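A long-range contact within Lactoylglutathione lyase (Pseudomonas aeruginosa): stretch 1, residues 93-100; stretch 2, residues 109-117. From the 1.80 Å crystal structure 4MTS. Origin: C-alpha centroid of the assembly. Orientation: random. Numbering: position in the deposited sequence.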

ATOM      1  N   GLY A  93       9.286  -2.936 -22.002  1.00 24.98           N
ATOM      2  CA  GLY A  93       7.976  -2.595 -22.543  1.00 23.88           C
ATOM      3  C   GLY A  93       6.964  -2.114 -21.522  1.00 25.50           C
ATOM      4  O   GLY A  93       5.764  -2.081 -21.811  1.00 27.06           O
ATOM      5  N   TYR A  94       7.418  -1.726 -20.323  1.00 19.20           N
ATOM      6  CA  TYR A  94       6.477  -1.196 -19.318  1.00 17.95           C
ATOM      7  C   TYR A  94       6.388   0.335 -19.367  1.00 22.02           C
ATOM      8  O   TYR A  94       7.256   0.972 -19.945  1.00 19.28           O
ATOM      9  CB  TYR A  94       6.817  -1.713 -17.922  1.00 17.96           C
ATOM     10  CG  TYR A  94       6.709  -3.217 -17.820  1.00 16.93           C
ATOM     11  CD1 TYR A  94       5.477  -3.858 -17.922  1.00 18.40           C
ATOM     12  CD2 TYR A  94       7.836  -3.998 -17.610  1.00 18.22           C
ATOM     13  CE1 TYR A  94       5.375  -5.244 -17.831  1.00 18.32           C
ATOM     14  CE2 TYR A  94       7.743  -5.379 -17.465  1.00 18.76           C
ATOM     15  CZ  TYR A  94       6.516  -6.001 -17.601  1.00 22.14           C
ATOM     16  OH  TYR A  94       6.452  -7.371 -17.511  1.00 18.99           O
ATOM     17  N   ARG A  95       5.294   0.908 -18.824  1.00 19.55           N
ATOM     18  CA  ARG A  95       5.020   2.336 -18.857  1.00 20.09           C
ATOM     19  C   ARG A  95       5.771   3.139 -17.826  1.00 22.30           C
ATOM     20  O   ARG A  95       5.646   2.904 -16.616  1.00 20.21           O
ATOM     21  CB  ARG A  95       3.511   2.620 -18.694  1.00 22.53           C
ATOM     22  CG  ARG A  95       2.715   2.425 -19.955  1.00 34.85           C
ATOM     23  CD  ARG A  95       1.245   2.622 -19.678  1.00 48.21           C
ATOM     24  NE  ARG A  95       0.460   1.559 -20.298  1.00 54.30           N
ATOM     25  CZ  ARG A  95      -0.054   1.630 -21.519  1.00 66.74           C
ATOM     26  NH1 ARG A  95       0.107   2.726 -22.254  1.00 56.55           N
ATOM     27  NH2 ARG A  95      -0.740   0.610 -22.015  1.00 48.20           N
ATOM     28  N   VAL A  96       6.513   4.139 -18.307  1.00 18.74           N
ATOM     29  CA  VAL A  96       7.144   5.102 -17.422  1.00 17.50           C
ATOM     30  C   VAL A  96       6.212   6.319 -17.651  1.00 22.20           C
ATOM     31  O   VAL A  96       6.113   6.795 -18.789  1.00 20.88           O
ATOM     32  CB  VAL A  96       8.627   5.425 -17.759  1.00 19.64           C
ATOM     33  CG1 VAL A  96       9.166   6.495 -16.814  1.00 18.99           C
ATOM     34  CG2 VAL A  96       9.515   4.173 -17.717  1.00 19.18           C
ATOM     35  N   THR A  97       5.498   6.769 -16.603  1.00 17.34           N
ATOM     36  CA  THR A  97       4.552   7.891 -16.698  1.00 17.24           C
ATOM     37  C   THR A  97       5.196   9.226 -16.383  1.00 20.45           C
ATOM     38  O   THR A  97       4.660  10.250 -16.796  1.00 21.31           O
ATOM     39  CB  THR A  97       3.288   7.653 -15.889  1.00 20.42           C
ATOM     40  OG1 THR A  97       3.661   7.408 -14.541  1.00 17.71           O
ATOM     41  CG2 THR A  97       2.459   6.499 -16.444  1.00 20.69           C
ATOM     42  N   ARG A  98       6.333   9.208 -15.652  1.00 16.44           N
ATOM     43  CA  ARG A  98       7.145  10.369 -15.302  1.00 15.72           C
ATOM     44  C   ARG A  98       8.570   9.892 -15.154  1.00 20.07           C
ATOM     45  O   ARG A  98       8.874   9.117 -14.233  1.00 17.45           O
ATOM     46  CB  ARG A  98       6.633  11.075 -14.015  1.00 17.79           C
ATOM     47  CG  ARG A  98       7.439  12.311 -13.654  1.00 21.11           C
ATOM     48  CD  ARG A  98       7.194  12.791 -12.240  1.00 39.03           C
ATOM     49  NE  ARG A  98       7.778  14.118 -11.999  1.00 54.12           N
ATOM     50  CZ  ARG A  98       9.047  14.346 -11.659  1.00 71.46           C
ATOM     51  NH1 ARG A  98       9.903  13.337 -11.535  1.00 58.97           N
ATOM     52  NH2 ARG A  98       9.470  15.585 -11.451  1.00 61.06           N
ATOM     53  N   GLU A  99       9.452  10.345 -16.087  1.00 17.09           N
ATOM     54  CA  GLU A  99      10.866  10.021 -16.136  1.00 16.93           C
ATOM     55  C   GLU A  99      11.551  10.626 -14.937  1.00 21.16           C
ATOM     56  O   GLU A  99      11.175  11.715 -14.490  1.00 19.66           O
ATOM     57  CB  GLU A  99      11.504  10.571 -17.458  1.00 18.88           C
ATOM     58  CG  GLU A  99      13.026  10.420 -17.578  1.00 29.08           C
ATOM     59  CD  GLU A  99      13.556   8.997 -17.481  1.00 35.42           C
ATOM     60  OE1 GLU A  99      12.820   8.067 -17.883  1.00 30.55           O
ATOM     61  OE2 GLU A  99      14.680   8.805 -16.963  1.00 26.22           O
ATOM     62  N   ALA A 100      12.566   9.932 -14.431  1.00 17.83           N
ATOM     63  CA  ALA A 100      13.437  10.350 -13.340  1.00 17.65           C
ATOM     64  C   ALA A 100      13.898  11.807 -13.495  1.00 22.76           C
ATOM     65  O   ALA A 100      14.347  12.228 -14.574  1.00 21.62           O
ATOM     66  CB  ALA A 100      14.649   9.448 -13.287  1.00 19.20           C
TER
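Stretch 2 (109-117) VIAFLEDPD

How does stretch 2 lie on stretch 1? Residues 109-114 form an extended strand that runs antiparallel to stretch 1, pairing Val96 with Leu113 and Arg98 with Phe112. One extra residue, Thr97, is fitted between these pairs as a beta bulge, so Phe112 O faces two amides: Thr97 N at 2.9 Å and, in a weak hydrogen bond, Arg98 N at 3.3 Å. Phe112 N returns a bond to Arg98 O at 2.8 Å, and Glu114 N reaches Arg95 O at 2.9 Å. Beyond that bond the strands part, and a water bridges Arg95 N (2.9 Å) and Glu114 O (2.7 Å).

Where do the side chains of the bulge go? Thr97 points sideways with chi1 p, which places OG1 3.3 Å from Phe112 CB, while CG2 lies 3.7 Å from Glu114 CD. Phe112 (chi1 -88°, chi2 -91°) shares a face with Arg98, their CB atoms 4.0 Å apart, but the end of its side chain leads away from stretch 1.

What shape does Arg98 take? Its chi1, chi2 and chi3 are all t, so the chain is fully extended and carries the guanidinium along stretch 2 as far as Ile110. NH1 lies 2.9 Å from Ile110 O, near the guanidinium plane, yet the angle is too poor for a hydrogen bond.

Which side chains pack on the other face and at the ends? Leu113, with chi1 m and chi2 t, brings its end nearer stretch 1, and CD2 meets CG2 of Val96 (chi1 t) at 3.8 Å. At one end Ala100 CB is 4.2 Å from Ala111 CB, and Ala100 CA makes a CA-H...O contact with Ile110 O at 3.3 Å. At the other, Tyr94, chi1 m, points toward stretch 2 and sets CE1 4.0 Å from Pro116 CG.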

ATOM      1  N   VAL A 109      15.054  12.886  -6.277  1.00 21.89           N
ATOM      2  CA  VAL A 109      15.001  12.370  -7.639  1.00 19.87           C
ATOM      3  C   VAL A 109      13.898  11.293  -7.592  1.00 20.92           C
ATOM      4  O   VAL A 109      14.000  10.352  -6.803  1.00 19.33           O
ATOM      5  CB  VAL A 109      16.368  11.802  -8.124  1.00 25.14           C
ATOM      6  CG1 VAL A 109      16.241  11.141  -9.503  1.00 24.46           C
ATOM      7  CG2 VAL A 109      17.449  12.889  -8.138  1.00 25.35           C
ATOM      8  N   ILE A 110      12.804  11.522  -8.339  1.00 18.90           N
ATOM      9  CA  ILE A 110      11.623  10.656  -8.369  1.00 18.23           C
ATOM     10  C   ILE A 110      11.267  10.300  -9.813  1.00 20.40           C
ATOM     11  O   ILE A 110      11.539  11.063 -10.744  1.00 20.43           O
ATOM     12  CB  ILE A 110      10.420  11.373  -7.626  1.00 22.15           C
ATOM     13  CG1 ILE A 110      10.760  11.599  -6.117  1.00 22.54           C
ATOM     14  CG2 ILE A 110       9.097  10.598  -7.764  1.00 24.77           C
ATOM     15  CD1 ILE A 110       9.803  12.412  -5.353  1.00 38.41           C
ATOM     16  N   ALA A 111      10.601   9.161  -9.979  1.00 13.05           N
ATOM     17  CA  ALA A 111      10.071   8.707 -11.254  1.00 12.08           C
ATOM     18  C   ALA A 111       8.771   7.966 -10.934  1.00 16.90           C
ATOM     19  O   ALA A 111       8.541   7.572  -9.785  1.00 14.95           O
ATOM     20  CB  ALA A 111      11.049   7.738 -11.914  1.00 12.22           C
ATOM     21  N   PHE A 112       7.949   7.769 -11.937  1.00 15.41           N
ATOM     22  CA  PHE A 112       6.729   7.011 -11.799  1.00 15.97           C
ATOM     23  C   PHE A 112       6.595   6.000 -12.887  1.00 17.78           C
ATOM     24  O   PHE A 112       6.788   6.315 -14.076  1.00 15.41           O
ATOM     25  CB  PHE A 112       5.494   7.908 -11.792  1.00 18.56           C
ATOM     26  CG  PHE A 112       5.133   8.397 -10.412  1.00 20.08           C
ATOM     27  CD1 PHE A 112       4.243   7.684  -9.614  1.00 23.57           C
ATOM     28  CD2 PHE A 112       5.665   9.579  -9.917  1.00 23.36           C
ATOM     29  CE1 PHE A 112       3.864   8.168  -8.362  1.00 25.52           C
ATOM     30  CE2 PHE A 112       5.304  10.050  -8.650  1.00 25.88           C
ATOM     31  CZ  PHE A 112       4.414   9.334  -7.882  1.00 24.44           C
ATOM     32  N   LEU A 113       6.204   4.794 -12.485  1.00 13.74           N
ATOM     33  CA  LEU A 113       5.926   3.719 -13.439  1.00 12.92           C
ATOM     34  C   LEU A 113       4.472   3.361 -13.272  1.00 16.67           C
ATOM     35  O   LEU A 113       3.859   3.693 -12.244  1.00 14.13           O
ATOM     36  CB  LEU A 113       6.754   2.452 -13.092  1.00 13.34           C
ATOM     37  CG  LEU A 113       8.266   2.562 -12.845  1.00 20.04           C
ATOM     38  CD1 LEU A 113       8.871   1.149 -12.577  1.00 19.24           C
ATOM     39  CD2 LEU A 113       8.972   3.216 -14.048  1.00 23.13           C
ATOM     40  N   GLU A 114       3.919   2.623 -14.250  1.00 12.45           N
ATOM     41  CA  GLU A 114       2.616   2.033 -14.058  1.00 11.66           C
ATOM     42  C   GLU A 114       2.784   0.566 -14.286  1.00 15.91           C
ATOM     43  O   GLU A 114       3.456   0.171 -15.248  1.00 15.62           O
ATOM     44  CB  GLU A 114       1.544   2.590 -14.964  1.00 14.33           C
ATOM     45  CG  GLU A 114       0.827   3.786 -14.379  1.00 21.24           C
ATOM     46  CD  GLU A 114      -0.291   4.256 -15.291  1.00 42.89           C
ATOM     47  OE1 GLU A 114      -0.838   5.354 -15.042  1.00 45.79           O
ATOM     48  OE2 GLU A 114      -0.607   3.536 -16.267  1.00 29.97           O
ATOM     49  N   ASP A 115       2.198  -0.256 -13.414  1.00 12.53           N
ATOM     50  CA  ASP A 115       2.255  -1.706 -13.611  1.00 10.08           C
ATOM     51  C   ASP A 115       1.226  -2.081 -14.701  1.00 13.24           C
ATOM     52  O   ASP A 115       0.476  -1.212 -15.207  1.00 12.31           O
ATOM     53  CB  ASP A 115       1.993  -2.455 -12.251  1.00  9.93           C
ATOM     54  CG  ASP A 115       0.563  -2.518 -11.709  1.00 11.17           C
ATOM     55  OD1 ASP A 115      -0.382  -2.114 -12.431  1.00 11.24           O
ATOM     56  OD2 ASP A 115       0.375  -3.079 -10.630  1.00 12.86           O
ATOM     57  N   PRO A 116       1.146  -3.365 -15.108  1.00 12.14           N
ATOM     58  CA  PRO A 116       0.205  -3.732 -16.187  1.00 12.95           C
ATOM     59  C   PRO A 116      -1.259  -3.390 -15.955  1.00 15.65           C
ATOM     60  O   PRO A 116      -1.990  -3.135 -16.916  1.00 15.94           O
ATOM     61  CB  PRO A 116       0.429  -5.245 -16.351  1.00 14.57           C
ATOM     62  CG  PRO A 116       1.846  -5.445 -15.934  1.00 19.36           C
ATOM     63  CD  PRO A 116       1.980  -4.524 -14.725  1.00 15.59           C
ATOM     64  N   ASP A 117      -1.699  -3.385 -14.678  1.00 12.52           N
ATOM     65  CA  ASP A 117      -3.059  -3.017 -14.331  1.00 12.34           C
ATOM     66  C   ASP A 117      -3.255  -1.499 -14.227  1.00 16.15           C
ATOM     67  O   ASP A 117      -4.384  -1.059 -14.009  1.00 14.54           O
ATOM     68  CB  ASP A 117      -3.487  -3.691 -13.034  1.00 14.00           C
ATOM     69  CG  ASP A 117      -3.626  -5.176 -13.241  1.00 13.25           C
ATOM     70  OD1 ASP A 117      -4.743  -5.622 -13.568  1.00 13.02           O
ATOM     71  OD2 ASP A 117      -2.609  -5.884 -13.106  1.00 17.05           O
TER
HETATM   72  O   HOH W   1       3.359  -0.972 -17.659  1.00 18.53           O